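Local coordinates for protein UTP-glucose-1-phosphate uridylyltransferase 2 (PDB 3GUE) that probably catalyses the reaction of UTP with glucose 1-phosphate to give UDP-glucose and diphosphate, and binds UDP-glucose in its active-site pocket, at residues A[241-246]-A[363-368]; A[217-222]-A[374-379]; A[106-111]-A[138-143]; A[424-429]-A[446-451]. All coordinates share one frame; numbering follows the deposited sequence.

Contact 1 (A[241-246]-A[363-368]); sequences GFLMEV and EAVVVP
Leu-243 to Val-246 pair in parallel with Glu-363 to Val-366, and five backbone hydrogen bonds, the first at Phe-242 O and the last at Val-367 N, join the two segments. Glu-363 N gives to Phe-242 O and Met-244 N to Glu-363 O, after which Val-365 N reaches Met-244 O. Val-246 N then meets Val-365 O in an almost straight bond (178° at the hydrogen). Beyond it Val-367 N to Val-246 O is the shortest of the five at 2.7 Å, with the donor nearly along the C=O axis. Weaker CA-H...O contacts fill in between, as from Ala-364 CA to Met-244 O at 3.2 Å.

Apolar contacts lie on both faces. On the face of Leu-243, Glu-245 and Val-365, Leu-243 CD2 sits 4.1 Å from Val-365 CG2. On the other, Val-246 CG2 packs 3.8 Å from Val-366 CG2. Val-246 CG2 stands between its own N and carbonyl carbon (CG1 chi1 -62°), which also presses it to 3.4 Å from Val-365 O. Glu-245 lies across Val-367, its OE1 3.6 Å from Val-367 CG2, while its carboxylate is held by Asn-305 and Arg-371.

Strand 362-366 is at one edge of the mixed sheet within the chain, and strand 300-309 flanks 242-248 on its other side. Helix 229-237 covers Leu-243, and Tyr-234 and Lys-238 hold the Glu-363 carboxylate.

Contact 2 (A[217-222]-A[374-379]); sequences ISNGDN and PVKTCS. With UPG (uridine-5'-diphosphate-glucose), chain C.
Asp-221 meets Val-375 and Lys-376 where a type I turn, Asn-219 to Asn-222, follows a central strand of the GT-A nucleotidyltransferase core. Asp-221 CB lies 4.1 Å from Val-375 CB. Its CG sits between the backbone N and the carbonyl carbon (chi1 62°), aiming the carboxylate at the other segment. OD1 accepts from Val-375 N on its anti side, though tilted out of the carboxylate plane, at 2.9 Å and lies close to Lys-376 CE. OD2 forms a salt bridge with Lys-376 NZ at 3.2 Å, met on the syn side but 28° out of plane. OD2 thus holds the lysine tip, while OD1 holds the backbone one residue before it.

The ammonium is placed by a chain bent at chi2 and chi3. It lies within hydrogen-bonding distance of UDP-glucose O1A (2.8 Å), the bridging O3A and the glucose O6', more acceptors, with Asp-221 OD2, than it has protons. Its charge would probably offset part of that on the diphosphate. Asp-221 and Lys-376 are also predicted to bind UTP. Gly-220 N bonds to the ribose O3C, and Asn-304 holds Asn-219 OD1. The amide of Asn-219 crosses the lysine chain at about a right angle and its ND2 donates to the sugar-ring O5' at 2.9 Å.

Contact 3 (A[106-111]-A[138-143]); sequences TFLDFT and GETKNF
Leu-108 and Thr-140 mark the closest pair of backbones, 8.5 Å between their CA atoms, where the short helical segments 107-111 and 138-143 cross at -55° with axes 11.8 Å apart. The first helix opens with a capping box. Thr-106 OG1 accepts from Asp-109 N, and Asp-109 OD2 accepts in return from Thr-106 N at 2.7 Å through its anti lone pair. Thr-106 OG1 also donates to OD2 from well above the carboxylate plane, leaving that oxygen gripped by two donors.

Phe-143 is laid against this box. Its CG is anti to the backbone N (chi1 -177°), which carries the ring across to the other helix. Thr-106 reaches it tip to tip, OG1 3.4 Å from CZ. Leu-108 slides past in the opposite direction, CD2 3.8 Å from the ring's CD2, and the same methyl touches Thr-140 CG2 at 3.7 Å. No hydrogen bond joins the two segments; the contact is packing plus an aromatic edge set against a carboxylate.

Helix 107-122 lies on the beta-alpha-beta crossover between the adjacent parallel strands 77-83 and 128-132. Lys-146 and Tyr-147 bind Asp-109 OD1, and Thr-140 OG1 bonds to Thr-136 O and Asn-83, a UDP-glucose-binding residue, making Thr-140 a second-shell partner of the pocket. At the ring edge, Asp-109 OD2 lies 3.4 Å from Phe-143 CZ, with the carboxylate and ring planes 67° apart.

Contact 4 (A[424-429]-A[446-451]); sequences EKLVKG and VEFGAD
Leu-426 and Phe-448 join the C-terminal end of helix 420-427 to the short strand 446-448 in a partly buried packing contact, remote from the nucleotide pocket. A backbone hydrogen bond runs from Phe-448 N to Leu-426 O, 3.0 Å long, with the donor tilted 19° from the carbonyl plane. Leu-426 O also lies at the edge of the Phe-448 ring. Leucine and phenylalanine lie side by side and point the same way. With CG anti to the backbone N (chi1 -177°), Leu-426 brings CD1 to 3.7 Å from Phe-448 CE2 and 3.9 Å from Val-446 CG1, forming a small apolar patch.

Polar contacts lie beside it. Glu-447 passes its CG 3.3 Å from Lys-425 O, and its OE1 forms a salt bridge with Lys-428 NZ at 3.5 Å, the two side chains meeting at a slant. A water accepts from Gly-429 N at 2.8 Å and is hydrogen-bonded to Lys-425 O and Phe-448 O, linking the end of the helix and the loop after it to the strand.

On its other side Glu-447 bonds through the backbone to Leu-468 and Ile-470, while Ile-460 touches Phe-448 and Val-446. Stacked parallel strands of this kind are consistent with the left-handed beta-helix at the C-terminus of UDP-glucose pyrophosphorylases, and here helix 420-427 packs against one of them.

Contact 2 lies nearest the middle of the chain and holds UDP-glucose directly. Contact 1 is nested within the loop closed by contact 2, their centres about 18 Å apart; the two do not touch, with nearest atoms about 7 Å apart, but the Met-244 side chain lies about 6 Å from the ligand, between nearest atoms. Contact 3, with its centre about 14 Å from that of contact 2, touches it: Phe-107 CE1 lies 3.0 Å from Asp-221 O, and Phe-107 CZ lies 3.5 Å from Val-375 CG2. Contact 4 joins helix 420-427 to the C-terminal strands, its centre about 22 Å from that of contact 2 and about 38 Å from that of contact 1.

Contact 1 (A[241-246]-A[363-368])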
loop_
_atom_site.group_PDB
_atom_site.type_symbol
_atom_site.label_atom_id
_atom_site.label_comp_id
_atom_site.label_asym_id
_atom_site.label_seq_id
_atom_site.Cartn_x
_atom_site.Cartn_y
_atom_site.Cartn_z
ATOM N N GLY A 241 16.898 12.115 6.285
ATOM C CA GLY A 241 15.777 12.707 5.569
ATOM C C GLY A 241 14.631 11.728 5.359
ATOM O O GLY A 241 13.473 12.116 5.182
ATOM N N PHE A 242 14.971 10.449 5.388
ATOM C CA PHE A 242 14.054 9.397 5.002
ATOM C C PHE A 242 14.472 8.117 5.731
ATOM O O PHE A 242 15.653 7.732 5.724
ATOM C CB PHE A 242 14.136 9.258 3.479
ATOM C CG PHE A 242 13.321 8.130 2.881
ATOM C CD1 PHE A 242 12.153 8.405 2.168
ATOM C CD2 PHE A 242 13.768 6.834 2.951
ATOM C CE1 PHE A 242 11.429 7.370 1.554
ATOM C CE2 PHE A 242 13.041 5.774 2.391
ATOM C CZ PHE A 242 11.874 6.037 1.670
ATOM N N LEU A 243 13.499 7.510 6.414
ATOM C CA LEU A 243 13.645 6.219 7.019
ATOM C C LEU A 243 12.515 5.305 6.540
ATOM O O LEU A 243 11.347 5.632 6.692
ATOM C CB LEU A 243 13.659 6.331 8.540
ATOM C CG LEU A 243 14.074 5.096 9.361
ATOM C CD1 LEU A 243 14.680 5.531 10.673
ATOM C CD2 LEU A 243 12.928 4.077 9.612
ATOM N N MET A 244 12.881 4.162 5.966
ATOM C CA MET A 244 11.924 3.108 5.580
ATOM C C MET A 244 11.907 1.936 6.568
ATOM O O MET A 244 12.953 1.356 6.843
ATOM C CB MET A 244 12.332 2.551 4.207
ATOM C CG MET A 244 11.510 1.336 3.782
ATOM S SD MET A 244 12.080 0.583 2.258
ATOM C CE MET A 244 11.691 1.867 1.062
ATOM N N GLU A 245 10.733 1.560 7.088
ATOM C CA GLU A 245 10.631 0.347 7.888
ATOM C C GLU A 245 10.482 -0.836 6.927
ATOM O O GLU A 245 9.707 -0.743 5.985
ATOM C CB GLU A 245 9.433 0.399 8.869
ATOM C CG GLU A 245 9.353 1.602 9.811
ATOM C CD GLU A 245 8.314 1.369 10.902
ATOM O OE1 GLU A 245 7.483 0.437 10.734
ATOM O OE2 GLU A 245 8.348 2.080 11.937
ATOM N N VAL A 246 11.282 -1.887 7.118
ATOM C CA VAL A 246 11.147 -3.158 6.381
ATOM C C VAL A 246 10.930 -4.328 7.348
ATOM O O VAL A 246 11.291 -4.245 8.527
ATOM C CB VAL A 246 12.384 -3.473 5.492
ATOM C CG1 VAL A 246 12.588 -2.415 4.412
ATOM C CG2 VAL A 246 13.666 -3.649 6.347
ATOM N N GLU A 363 17.814 5.698 5.201
ATOM C CA GLU A 363 18.115 4.409 5.799
ATOM C C GLU A 363 16.886 3.512 5.759
ATOM O O GLU A 363 15.743 3.998 5.711
ATOM C CB GLU A 363 18.571 4.593 7.250
ATOM C CG GLU A 363 20.037 5.085 7.428
ATOM C CD GLU A 363 20.593 4.872 8.833
ATOM O OE1 GLU A 363 19.942 4.190 9.635
ATOM O OE2 GLU A 363 21.693 5.383 9.132
ATOM N N ALA A 364 17.130 2.204 5.775
ATOM C CA ALA A 364 16.087 1.229 6.004
ATOM C C ALA A 364 16.439 0.446 7.281
ATOM O O ALA A 364 17.609 0.105 7.511
ATOM C CB ALA A 364 15.981 0.305 4.821
ATOM N N VAL A 365 15.432 0.158 8.105
ATOM C CA VAL A 365 15.620 -0.600 9.362
ATOM C C VAL A 365 14.643 -1.762 9.447
ATOM O O VAL A 365 13.458 -1.600 9.110
ATOM C CB VAL A 365 15.378 0.328 10.589
ATOM C CG1 VAL A 365 15.701 -0.393 11.949
ATOM C CG2 VAL A 365 16.140 1.617 10.444
ATOM N N VAL A 366 15.094 -2.924 9.925
ATOM C CA VAL A 366 14.166 -4.057 10.085
ATOM C C VAL A 366 13.301 -3.939 11.343
ATOM O O VAL A 366 13.825 -3.800 12.449
ATOM C CB VAL A 366 14.860 -5.456 10.042
ATOM C CG1 VAL A 366 13.794 -6.544 9.915
ATOM C CG2 VAL A 366 15.833 -5.546 8.887
ATOM N N VAL A 367 11.978 -3.976 11.169
ATOM C CA VAL A 367 11.055 -3.801 12.287
ATOM C C VAL A 367 10.315 -5.125 12.508
ATOM O O VAL A 367 10.274 -5.982 11.598
ATOM C CB VAL A 367 10.087 -2.559 12.118
ATOM C CG1 VAL A 367 10.887 -1.260 11.911
ATOM C CG2 VAL A 367 9.017 -2.767 10.987
ATOM N N PRO A 368 9.800 -5.344 13.735
ATOM C CA PRO A 368 9.030 -6.555 13.964
ATOM C C PRO A 368 7.769 -6.638 13.062
ATOM O O PRO A 368 7.171 -5.621 12.713
ATOM C CB PRO A 368 8.628 -6.451 15.438
ATOM C CG PRO A 368 9.586 -5.458 16.035
ATOM C CD PRO A 368 9.899 -4.504 14.945
#

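Contact 2 (A[217-222]-A[374-379])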
loop_
_atom_site.group_PDB
_atom_site.type_symbol
_atom_site.label_atom_id
_atom_site.label_comp_id
_atom_site.label_asym_id
_atom_site.label_seq_id
_atom_site.Cartn_x
_atom_site.Cartn_y
_atom_site.Cartn_z
ATOM N N ILE A 217 4.155 8.229 7.393
ATOM C CA ILE A 217 3.253 7.777 6.328
ATOM C C ILE A 217 3.189 6.257 6.315
ATOM O O ILE A 217 4.213 5.583 6.439
ATOM C CB ILE A 217 3.743 8.226 4.921
ATOM C CG1 ILE A 217 4.383 9.618 4.955
ATOM C CG2 ILE A 217 2.597 8.133 3.854
ATOM C CD1 ILE A 217 5.134 9.934 3.663
ATOM N N SER A 218 1.977 5.732 6.160
ATOM C CA SER A 218 1.711 4.297 6.015
ATOM C C SER A 218 0.474 4.021 5.144
ATOM O O SER A 218 -0.364 4.908 4.927
ATOM C CB SER A 218 1.511 3.661 7.401
ATOM O OG SER A 218 0.356 4.189 8.040
ATOM N N ASN A 219 0.391 2.787 4.653
ATOM C CA ASN A 219 -0.686 2.294 3.844
ATOM C C ASN A 219 -2.014 2.318 4.572
ATOM O O ASN A 219 -2.093 1.944 5.742
ATOM C CB ASN A 219 -0.361 0.858 3.383
ATOM C CG ASN A 219 0.685 0.806 2.272
ATOM O OD1 ASN A 219 1.037 1.828 1.666
ATOM N ND2 ASN A 219 1.160 -0.403 1.976
ATOM N N GLY A 220 -3.073 2.771 3.903
ATOM C CA GLY A 220 -4.419 2.664 4.515
ATOM C C GLY A 220 -4.884 1.266 4.920
ATOM O O GLY A 220 -5.722 1.119 5.809
ATOM N N ASP A 221 -4.365 0.248 4.241
ATOM C CA ASP A 221 -4.674 -1.178 4.514
ATOM C C ASP A 221 -3.855 -1.808 5.666
ATOM O O ASP A 221 -4.188 -2.890 6.153
ATOM C CB ASP A 221 -4.502 -2.023 3.247
ATOM C CG ASP A 221 -3.060 -2.014 2.720
ATOM O OD1 ASP A 221 -2.290 -2.932 3.058
ATOM O OD2 ASP A 221 -2.690 -1.077 1.999
ATOM N N ASN A 222 -2.837 -1.096 6.145
ATOM C CA ASN A 222 -1.932 -1.620 7.175
ATOM C C ASN A 222 -2.272 -1.070 8.539
ATOM O O ASN A 222 -1.856 0.024 8.899
ATOM C CB ASN A 222 -0.458 -1.306 6.847
ATOM C CG ASN A 222 0.505 -1.838 7.916
ATOM O OD1 ASN A 222 0.137 -2.690 8.732
ATOM N ND2 ASN A 222 1.742 -1.353 7.904
ATOM N N PRO A 374 -0.493 -6.259 6.030
ATOM C CA PRO A 374 -0.930 -5.709 4.743
ATOM C C PRO A 374 -2.173 -6.422 4.213
ATOM O O PRO A 374 -2.357 -7.637 4.448
ATOM C CB PRO A 374 0.247 -6.047 3.811
ATOM C CG PRO A 374 0.759 -7.363 4.359
ATOM C CD PRO A 374 0.692 -7.136 5.872
ATOM N N VAL A 375 -2.993 -5.675 3.484
ATOM C CA VAL A 375 -4.090 -6.256 2.685
ATOM C C VAL A 375 -4.005 -5.695 1.271
ATOM O O VAL A 375 -4.480 -4.574 1.018
ATOM C CB VAL A 375 -5.488 -5.961 3.306
ATOM C CG1 VAL A 375 -6.635 -6.495 2.381
ATOM C CG2 VAL A 375 -5.586 -6.594 4.750
ATOM N N LYS A 376 -3.361 -6.473 0.384
ATOM C CA LYS A 376 -3.246 -6.174 -1.042
ATOM C C LYS A 376 -4.258 -7.004 -1.825
ATOM O O LYS A 376 -4.735 -6.587 -2.898
ATOM C CB LYS A 376 -1.848 -6.553 -1.572
ATOM C CG LYS A 376 -0.678 -6.125 -0.740
ATOM C CD LYS A 376 -0.451 -4.644 -0.871
ATOM C CE LYS A 376 -0.969 -3.896 0.334
ATOM N NZ LYS A 376 -0.400 -2.524 0.317
ATOM N N THR A 377 -4.607 -8.156 -1.256
ATOM C CA THR A 377 -5.478 -9.125 -1.922
ATOM C C THR A 377 -6.592 -9.643 -0.996
ATOM O O THR A 377 -6.600 -9.375 0.215
ATOM C CB THR A 377 -4.686 -10.366 -2.406
ATOM O OG1 THR A 377 -4.199 -11.073 -1.264
ATOM C CG2 THR A 377 -3.533 -9.981 -3.329
ATOM N N CYS A 378 -7.516 -10.396 -1.587
ATOM C CA CYS A 378 -8.615 -11.010 -0.852
ATOM C C CYS A 378 -8.082 -12.129 0.053
ATOM O O CYS A 378 -8.642 -12.345 1.117
ATOM C CB CYS A 378 -9.706 -11.529 -1.802
ATOM S SG CYS A 378 -10.789 -10.295 -2.559
ATOM N N SER A 379 -6.990 -12.800 -0.364
ATOM C CA SER A 379 -6.237 -13.728 0.505
ATOM C C SER A 379 -5.695 -13.114 1.788
ATOM O O SER A 379 -5.780 -13.739 2.847
ATOM C CB SER A 379 -5.127 -14.524 -0.227
ATOM O OG SER A 379 -4.352 -13.749 -1.136
HETATM N N1 UPG C . -2.511 4.640 -2.914
HETATM C C2 UPG C . -2.684 6.037 -3.001
HETATM N N3 UPG C . -2.531 6.617 -4.248
HETATM C C4 UPG C . -2.220 5.902 -5.380
HETATM C C5 UPG C . -2.027 4.517 -5.299
HETATM C C6 UPG C . -2.165 3.875 -4.072
HETATM O O2 UPG C . -2.990 6.771 -2.050
HETATM O O4 UPG C . -2.124 6.527 -6.445
HETATM C C1C UPG C . -2.660 3.960 -1.587
HETATM C C2C UPG C . -3.518 2.698 -1.456
HETATM O O2C UPG C . -4.907 3.035 -1.330
HETATM C C3C UPG C . -2.971 2.145 -0.142
HETATM C C4C UPG C . -1.485 2.445 -0.255
HETATM O O4C UPG C . -1.340 3.524 -1.218
HETATM O O3C UPG C . -3.498 2.912 0.939
HETATM C C5C UPG C . -0.686 1.217 -0.802
HETATM O O5C UPG C . -0.977 0.898 -2.136
HETATM P PA UPG C . -1.117 -0.638 -2.612
HETATM O O1A UPG C . -2.005 -1.274 -1.598
HETATM O O2A UPG C . -1.457 -0.740 -4.036
HETATM O O3A UPG C . 0.406 -1.206 -2.350
HETATM P PB UPG C . 1.653 -1.208 -3.395
HETATM O O1B UPG C . 1.822 0.162 -3.909
HETATM O O2B UPG C . 1.551 -2.353 -4.354
HETATM O O3B UPG C . 2.816 -1.637 -2.377
HETATM C "C1'" UPG C . 3.180 -0.716 -1.284
HETATM C "C2'" UPG C . 4.647 -0.338 -1.430
HETATM C "C3'" UPG C . 5.459 -1.627 -1.414
HETATM C "C4'" UPG C . 5.230 -2.344 -0.074
HETATM C "C5'" UPG C . 3.719 -2.622 0.135
HETATM C "C6'" UPG C . 3.448 -3.031 1.559
HETATM O "O2'" UPG C . 4.886 0.363 -2.664
HETATM O "O3'" UPG C . 6.822 -1.320 -1.650
HETATM O "O4'" UPG C . 5.956 -3.562 -0.027
HETATM O "O5'" UPG C . 2.899 -1.439 -0.069
HETATM O "O6'" UPG C . 2.156 -3.638 1.636
#

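Contact 3 (A[106-111]-A[138-143])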
loop_
_atom_site.group_PDB
_atom_site.type_symbol
_atom_site.label_atom_id
_atom_site.label_comp_id
_atom_site.label_asym_id
_atom_site.label_seq_id
_atom_site.Cartn_x
_atom_site.Cartn_y
_atom_site.Cartn_z
ATOM N N THR A 106 -14.485 -1.038 9.813
ATOM C CA THR A 106 -13.718 -0.985 8.554
ATOM C C THR A 106 -12.259 -0.660 8.887
ATOM O O THR A 106 -11.927 -0.450 10.065
ATOM C CB THR A 106 -14.231 0.111 7.609
ATOM O OG1 THR A 106 -14.088 1.376 8.255
ATOM C CG2 THR A 106 -15.744 -0.108 7.202
ATOM N N PHE A 107 -11.420 -0.565 7.851
ATOM C CA PHE A 107 -10.001 -0.198 8.005
ATOM C C PHE A 107 -10.008 1.237 8.571
ATOM O O PHE A 107 -9.190 1.582 9.417
ATOM C CB PHE A 107 -9.242 -0.208 6.660
ATOM C CG PHE A 107 -8.804 -1.595 6.158
ATOM C CD1 PHE A 107 -7.554 -2.116 6.490
ATOM C CD2 PHE A 107 -9.631 -2.343 5.318
ATOM C CE1 PHE A 107 -7.149 -3.377 6.021
ATOM C CE2 PHE A 107 -9.235 -3.602 4.839
ATOM C CZ PHE A 107 -7.997 -4.119 5.188
ATOM N N LEU A 108 -10.980 2.051 8.130
ATOM C CA LEU A 108 -11.000 3.473 8.469
ATOM C C LEU A 108 -11.468 3.725 9.899
ATOM O O LEU A 108 -11.008 4.670 10.545
ATOM C CB LEU A 108 -11.804 4.290 7.428
ATOM C CG LEU A 108 -11.682 5.826 7.410
ATOM C CD1 LEU A 108 -10.225 6.361 7.501
ATOM C CD2 LEU A 108 -12.381 6.346 6.167
ATOM N N ASP A 109 -12.395 2.891 10.378
ATOM C CA ASP A 109 -12.738 2.791 11.804
ATOM C C ASP A 109 -11.488 2.595 12.637
ATOM O O ASP A 109 -11.205 3.410 13.516
ATOM C CB ASP A 109 -13.693 1.620 12.066
ATOM C CG ASP A 109 -15.101 1.933 11.683
ATOM O OD1 ASP A 109 -15.630 2.961 12.189
ATOM O OD2 ASP A 109 -15.659 1.161 10.866
ATOM N N PHE A 110 -10.747 1.515 12.361
ATOM C CA PHE A 110 -9.466 1.240 13.052
ATOM C C PHE A 110 -8.428 2.377 13.010
ATOM O O PHE A 110 -7.841 2.688 14.041
ATOM C CB PHE A 110 -8.878 -0.119 12.648
ATOM C CG PHE A 110 -9.600 -1.281 13.269
ATOM C CD1 PHE A 110 -9.525 -1.499 14.641
ATOM C CD2 PHE A 110 -10.371 -2.156 12.483
ATOM C CE1 PHE A 110 -10.209 -2.571 15.250
ATOM C CE2 PHE A 110 -11.046 -3.222 13.064
ATOM C CZ PHE A 110 -10.964 -3.443 14.456
ATOM N N THR A 111 -8.302 3.053 11.860
ATOM C CA THR A 111 -7.438 4.241 11.710
ATOM C C THR A 111 -7.907 5.423 12.581
ATOM O O THR A 111 -7.093 6.029 13.268
ATOM C CB THR A 111 -7.341 4.698 10.205
ATOM O OG1 THR A 111 -6.683 3.689 9.431
ATOM C CG2 THR A 111 -6.586 6.018 10.062
ATOM N N GLY A 138 -15.028 11.376 -1.822
ATOM C CA GLY A 138 -16.451 11.508 -1.452
ATOM C C GLY A 138 -16.988 10.448 -0.493
ATOM O O GLY A 138 -17.677 10.768 0.494
ATOM N N GLU A 139 -16.736 9.180 -0.819
ATOM C CA GLU A 139 -17.088 8.053 0.052
ATOM C C GLU A 139 -16.417 8.098 1.422
ATOM O O GLU A 139 -17.040 7.745 2.435
ATOM C CB GLU A 139 -16.741 6.713 -0.618
ATOM C CG GLU A 139 -17.794 6.230 -1.575
ATOM C CD GLU A 139 -17.722 4.751 -1.789
ATOM O OE1 GLU A 139 -17.657 4.335 -2.968
ATOM O OE2 GLU A 139 -17.734 3.993 -0.785
ATOM N N THR A 140 -15.135 8.472 1.433
ATOM C CA THR A 140 -14.366 8.645 2.656
ATOM C C THR A 140 -14.935 9.777 3.505
ATOM O O THR A 140 -15.153 9.610 4.721
ATOM C CB THR A 140 -12.835 8.927 2.376
ATOM O OG1 THR A 140 -12.265 7.831 1.674
ATOM C CG2 THR A 140 -12.067 9.081 3.644
ATOM N N LYS A 141 -15.195 10.925 2.867
ATOM C CA LYS A 141 -15.776 12.056 3.579
ATOM C C LYS A 141 -17.102 11.658 4.222
ATOM O O LYS A 141 -17.304 11.908 5.414
ATOM C CB LYS A 141 -15.980 13.277 2.666
ATOM C CG LYS A 141 -16.438 14.509 3.446
ATOM C CD LYS A 141 -16.461 15.790 2.614
ATOM C CE LYS A 141 -16.956 16.904 3.459
ATOM N NZ LYS A 141 -16.550 18.212 2.892
ATOM N N ASN A 142 -17.982 10.995 3.458
ATOM C CA ASN A 142 -19.304 10.667 3.994
ATOM C C ASN A 142 -19.223 9.630 5.107
ATOM O O ASN A 142 -19.948 9.750 6.107
ATOM C CB ASN A 142 -20.309 10.255 2.918
ATOM C CG ASN A 142 -21.753 10.643 3.294
ATOM O OD1 ASN A 142 -22.121 11.837 3.264
ATOM N ND2 ASN A 142 -22.565 9.645 3.669
ATOM N N PHE A 143 -18.330 8.639 4.945
ATOM C CA PHE A 143 -18.046 7.685 6.023
ATOM C C PHE A 143 -17.643 8.365 7.335
ATOM O O PHE A 143 -18.094 7.977 8.429
ATOM C CB PHE A 143 -16.980 6.645 5.651
ATOM C CG PHE A 143 -16.745 5.624 6.757
ATOM C CD1 PHE A 143 -17.481 4.453 6.796
ATOM C CD2 PHE A 143 -15.815 5.865 7.775
ATOM C CE1 PHE A 143 -17.309 3.531 7.817
ATOM C CE2 PHE A 143 -15.643 4.949 8.803
ATOM C CZ PHE A 143 -16.399 3.773 8.824
#

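Contact 4 (A[424-429]-A[446-451])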
loop_
_atom_site.group_PDB
_atom_site.type_symbol
_atom_site.label_atom_id
_atom_site.label_comp_id
_atom_site.label_asym_id
_atom_site.label_seq_id
_atom_site.Cartn_x
_atom_site.Cartn_y
_atom_site.Cartn_z
ATOM N N GLU A 424 -16.406 -13.365 -1.607
ATOM C CA GLU A 424 -17.670 -13.332 -0.861
ATOM C C GLU A 424 -18.372 -14.689 -0.692
ATOM O O GLU A 424 -18.925 -14.966 0.373
ATOM C CB GLU A 424 -18.590 -12.264 -1.442
ATOM C CG GLU A 424 -18.118 -10.860 -1.033
ATOM C CD GLU A 424 -18.876 -9.732 -1.669
ATOM O OE1 GLU A 424 -18.516 -8.573 -1.388
ATOM O OE2 GLU A 424 -19.820 -9.981 -2.447
ATOM N N LYS A 425 -18.337 -15.538 -1.713
ATOM C CA LYS A 425 -18.864 -16.896 -1.563
ATOM C C LYS A 425 -18.073 -17.793 -0.599
ATOM O O LYS A 425 -18.658 -18.647 0.103
ATOM C CB LYS A 425 -19.078 -17.560 -2.932
ATOM C CG LYS A 425 -20.515 -17.289 -3.455
ATOM C CD LYS A 425 -20.626 -17.184 -4.960
ATOM C CE LYS A 425 -20.695 -15.726 -5.397
ATOM N NZ LYS A 425 -22.099 -15.166 -5.308
ATOM N N LEU A 426 -16.752 -17.589 -0.561
ATOM C CA LEU A 426 -15.856 -18.384 0.280
ATOM C C LEU A 426 -16.138 -18.243 1.793
ATOM O O LEU A 426 -16.143 -19.243 2.532
ATOM C CB LEU A 426 -14.385 -18.028 -0.030
ATOM C CG LEU A 426 -13.319 -18.828 0.707
ATOM C CD1 LEU A 426 -13.427 -20.304 0.251
ATOM C CD2 LEU A 426 -11.888 -18.296 0.461
ATOM N N VAL A 427 -16.349 -16.996 2.234
ATOM C CA VAL A 427 -16.546 -16.643 3.634
ATOM C C VAL A 427 -18.017 -16.330 3.995
ATOM O O VAL A 427 -18.319 -16.005 5.151
ATOM C CB VAL A 427 -15.725 -15.387 4.007
ATOM C CG1 VAL A 427 -14.247 -15.724 4.194
ATOM C CG2 VAL A 427 -15.928 -14.275 2.983
ATOM N N LYS A 428 -18.903 -16.407 3.005
ATOM C CA LYS A 428 -20.333 -16.158 3.159
ATOM C C LYS A 428 -20.902 -16.822 4.415
ATOM O O LYS A 428 -21.552 -16.179 5.234
ATOM C CB LYS A 428 -21.043 -16.705 1.918
ATOM C CG LYS A 428 -22.531 -16.643 1.932
ATOM C CD LYS A 428 -23.103 -17.723 1.033
ATOM C CE LYS A 428 -22.873 -17.443 -0.433
ATOM N NZ LYS A 428 -23.246 -18.654 -1.225
ATOM N N GLY A 429 -20.661 -18.124 4.547
ATOM C CA GLY A 429 -21.194 -18.885 5.679
ATOM C C GLY A 429 -20.259 -18.942 6.866
ATOM O O GLY A 429 -20.531 -19.651 7.841
ATOM N N VAL A 446 -15.537 -23.226 -3.485
ATOM C CA VAL A 446 -15.471 -23.714 -2.103
ATOM C C VAL A 446 -16.144 -22.691 -1.211
ATOM O O VAL A 446 -16.019 -21.475 -1.421
ATOM C CB VAL A 446 -13.982 -23.995 -1.642
ATOM C CG1 VAL A 446 -13.844 -24.146 -0.145
ATOM C CG2 VAL A 446 -13.388 -25.219 -2.357
ATOM N N GLU A 447 -16.873 -23.198 -0.219
ATOM C CA GLU A 447 -17.668 -22.369 0.688
ATOM C C GLU A 447 -17.547 -22.853 2.145
ATOM O O GLU A 447 -18.066 -23.919 2.492
ATOM C CB GLU A 447 -19.130 -22.351 0.238
ATOM C CG GLU A 447 -19.418 -21.593 -1.084
ATOM C CD GLU A 447 -20.890 -21.572 -1.457
ATOM O OE1 GLU A 447 -21.764 -21.772 -0.575
ATOM O OE2 GLU A 447 -21.184 -21.348 -2.650
ATOM N N PHE A 448 -16.846 -22.077 2.974
ATOM C CA PHE A 448 -16.790 -22.312 4.424
ATOM C C PHE A 448 -18.131 -22.030 5.058
ATOM O O PHE A 448 -18.807 -21.077 4.678
ATOM C CB PHE A 448 -15.738 -21.427 5.111
ATOM C CG PHE A 448 -14.327 -21.818 4.801
ATOM C CD1 PHE A 448 -13.758 -22.956 5.386
ATOM C CD2 PHE A 448 -13.568 -21.063 3.915
ATOM C CE1 PHE A 448 -12.447 -23.332 5.090
ATOM C CE2 PHE A 448 -12.232 -21.428 3.603
ATOM C CZ PHE A 448 -11.678 -22.561 4.189
ATOM N N GLY A 449 -18.505 -22.883 6.010
ATOM C CA GLY A 449 -19.599 -22.619 6.921
ATOM C C GLY A 449 -18.998 -22.104 8.219
ATOM O O GLY A 449 -17.913 -21.506 8.217
ATOM N N ALA A 450 -19.689 -22.370 9.324
ATOM C CA ALA A 450 -19.384 -21.760 10.615
ATOM C C ALA A 450 -18.422 -22.575 11.494
ATOM O O ALA A 450 -18.370 -23.816 11.430
ATOM C CB ALA A 450 -20.696 -21.423 11.375
ATOM N N ASP A 451 -17.639 -21.836 12.278
ATOM C CA ASP A 451 -16.662 -22.367 13.247
ATOM C C ASP A 451 -15.756 -23.485 12.703
ATOM O O ASP A 451 -15.415 -24.433 13.406
ATOM C CB ASP A 451 -17.369 -22.744 14.557
ATOM C CG ASP A 451 -18.239 -21.607 15.091
ATOM O OD1 ASP A 451 -17.822 -20.911 16.043
ATOM O OD2 ASP A 451 -19.335 -21.388 14.532
HETATM O O HOH W 1 -19.583 -19.579 2.380
#